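Local coordinates for protein uncharacterized HTH-type transcriptional regulator SAR2349 (Staphylococcus aureus, PDB 4EM2) that probably binds DNA as a MarR-family transcriptional regulator and, in this crystal, holds several molecules of salicylate, at residues H76-L81 / F121-P126. Numbering follows the deposited sequence.
Sequences HQPTTL and FLTLTP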
loop_
_atom_site.group_PDB
_atom_site.type_symbol
_atom_site.label_atom_id
_atom_site.label_comp_id
_atom_site.label_asym_id
_atom_site.label_seq_id
_atom_site.Cartn_x
_atom_site.Cartn_y
_atom_site.Cartn_z
ATOM N N HIS A 76 -5.714 -1.944 10.245
ATOM C CA HIS A 76 -5.450 -2.840 11.358
ATOM C C HIS A 76 -5.376 -2.181 12.722
ATOM O O HIS A 76 -5.158 -2.880 13.746
ATOM C CB HIS A 76 -4.125 -3.590 11.111
ATOM C CG HIS A 76 -4.144 -4.427 9.870
ATOM N ND1 HIS A 76 -3.694 -3.961 8.645
ATOM C CD2 HIS A 76 -4.620 -5.675 9.651
ATOM C CE1 HIS A 76 -3.900 -4.889 7.729
ATOM N NE2 HIS A 76 -4.461 -5.938 8.313
ATOM N N GLN A 77 -5.536 -0.862 12.749
ATOM C CA GLN A 77 -5.398 -0.150 14.013
ATOM C C GLN A 77 -6.403 -0.599 15.107
ATOM O O GLN A 77 -7.516 -0.954 14.827
ATOM C CB GLN A 77 -5.498 1.362 13.785
ATOM C CG GLN A 77 -6.763 1.814 13.043
ATOM C CD GLN A 77 -6.926 3.316 13.123
ATOM O OE1 GLN A 77 -5.983 4.064 12.880
ATOM N NE2 GLN A 77 -8.111 3.766 13.513
ATOM N N PRO A 78 -6.008 -0.514 16.362
ATOM C CA PRO A 78 -4.706 -0.037 16.830
ATOM C C PRO A 78 -3.652 -1.081 16.489
ATOM O O PRO A 78 -3.894 -2.282 16.675
ATOM C CB PRO A 78 -4.928 0.115 18.340
ATOM C CG PRO A 78 -6.434 0.323 18.464
ATOM C CD PRO A 78 -6.945 -0.695 17.493
ATOM N N THR A 79 -2.506 -0.674 15.946
ATOM C CA THR A 79 -1.478 -1.662 15.616
ATOM C C THR A 79 -0.114 -1.171 16.089
ATOM O O THR A 79 -0.016 -0.092 16.716
ATOM C CB THR A 79 -1.478 -2.030 14.114
ATOM O OG1 THR A 79 -0.637 -3.180 13.895
ATOM C CG2 THR A 79 -0.972 -0.844 13.261
ATOM N N THR A 80 0.930 -1.974 15.863
ATOM C CA THR A 80 2.274 -1.606 16.353
ATOM C C THR A 80 3.344 -1.710 15.253
ATOM O O THR A 80 3.127 -2.376 14.271
ATOM C CB THR A 80 2.711 -2.596 17.468
ATOM O OG1 THR A 80 2.873 -3.895 16.869
ATOM C CG2 THR A 80 1.607 -2.692 18.588
ATOM N N LEU A 81 4.477 -1.044 15.458
ATOM C CA LEU A 81 5.572 -1.108 14.502
ATOM C C LEU A 81 5.851 -2.575 14.235
ATOM O O LEU A 81 6.044 -2.956 13.092
ATOM C CB LEU A 81 6.822 -0.400 15.037
ATOM C CG LEU A 81 8.177 -0.633 14.336
ATOM C CD1 LEU A 81 8.066 -0.278 12.877
ATOM C CD2 LEU A 81 9.268 0.240 14.982
ATOM N N PHE A 121 0.979 1.504 20.625
ATOM C CA PHE A 121 -0.121 1.412 19.685
ATOM C C PHE A 121 -0.188 2.623 18.778
ATOM O O PHE A 121 0.076 3.769 19.208
ATOM C CB PHE A 121 -1.417 1.196 20.416
ATOM C CG PHE A 121 -1.549 -0.187 20.938
ATOM C CD1 PHE A 121 -1.741 -1.249 20.057
ATOM C CD2 PHE A 121 -1.377 -0.451 22.304
ATOM C CE1 PHE A 121 -1.752 -2.580 20.523
ATOM C CE2 PHE A 121 -1.385 -1.747 22.773
ATOM C CZ PHE A 121 -1.570 -2.828 21.890
ATOM N N LEU A 122 -0.509 2.349 17.519
ATOM C CA LEU A 122 -0.570 3.388 16.498
ATOM C C LEU A 122 -1.939 3.463 15.856
ATOM O O LEU A 122 -2.515 2.431 15.488
ATOM C CB LEU A 122 0.452 3.080 15.385
ATOM C CG LEU A 122 1.853 2.734 15.904
ATOM C CD1 LEU A 122 2.688 1.981 14.806
ATOM C CD2 LEU A 122 2.527 3.985 16.325
ATOM N N THR A 123 -2.444 4.681 15.693
ATOM C CA THR A 123 -3.730 4.861 15.044
ATOM C C THR A 123 -3.679 6.123 14.201
ATOM O O THR A 123 -2.836 6.985 14.439
ATOM C CB THR A 123 -4.870 5.070 16.076
ATOM O OG1 THR A 123 -4.466 6.102 16.971
ATOM C CG2 THR A 123 -5.184 3.771 16.813
ATOM N N LEU A 124 -4.604 6.248 13.249
ATOM C CA LEU A 124 -4.615 7.444 12.403
ATOM C C LEU A 124 -5.153 8.604 13.164
ATOM O O LEU A 124 -6.043 8.439 13.996
ATOM C CB LEU A 124 -5.537 7.298 11.186
ATOM C CG LEU A 124 -5.299 6.219 10.091
ATOM C CD1 LEU A 124 -5.767 6.743 8.747
ATOM C CD2 LEU A 124 -3.883 5.798 10.023
ATOM N N THR A 125 -4.622 9.784 12.876
ATOM C CA THR A 125 -5.184 11.031 13.459
ATOM C C THR A 125 -6.343 11.431 12.533
ATOM O O THR A 125 -6.508 10.860 11.446
ATOM C CB THR A 125 -4.231 12.176 13.329
ATOM O OG1 THR A 125 -3.983 12.346 11.914
ATOM C CG2 THR A 125 -2.927 11.885 14.104
ATOM N N PRO A 126 -7.154 12.442 12.924
ATOM C CA PRO A 126 -8.276 12.849 12.038
ATOM C C PRO A 126 -7.785 13.285 10.629
ATOM O O PRO A 126 -8.461 13.062 9.593
ATOM C CB PRO A 126 -8.929 14.013 12.792
ATOM C CG PRO A 126 -8.741 13.577 14.308
ATOM C CD PRO A 126 -7.285 13.010 14.291
HETATM O O HOH W 1 -8.288 6.660 14.536
#
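Gln-77 lays its side chain across Thr-123 at roughly a right angle and offers the carboxamide at its end to the backbone of strand 122-124, much as a neighbouring strand's carbonyl would. With CG between the backbone N and the carbonyl carbon (chi1 54°) and the chain extended beyond it, OE1 passes over Thr-123 and accepts the amide of Leu-124, N to OE1 2.6 Å, in the carbonyl plane. The other end of the amide is held too: NE2 of Gln-77 donates to a water 3.1 Å away, which in turn donates to the carbonyl O of Leu-124. Both backbone polar groups of Leu-124 are thus served by one side chain, directly and through water, which fixes the rotation of the carboxamide.

Past the cis peptide that precedes Pro-78, backbone takes over. Thr-79 and Leu-122 form a single antiparallel bridge, a hydrogen-bonded pair, with Thr-79 N to Leu-122 O at 3.1 Å and Leu-122 N to Thr-79 O at 2.6 Å. On the outer side, the Phe-121 ring puts CD1 3.9 Å from CB of Pro-78 and also rests against CG2 of Thr-80, while CG2 of Thr-123 packs beside the proline. On the buried side, CD1 of Leu-122 reaches Leu-81 N at 3.6 Å; this Leu-122 also touches Leu-99 of helix 92-104 and a bound salicylate.

The bridge adds a one-residue extension beside strand 122-124, which pairs with 108-110 in the wing, as the short strand between helices does in winged helix-turn-helix domains. Thr-80 then caps helix 81-88 through OG1 to Glu-83 N, and OG1 of Thr-79 bonds to Glu-83 and Arg-87. Two backbone bonds from Thr-79 and one side-chain bond from Gln-77 are consistent with that helix start being held beside the wing strand.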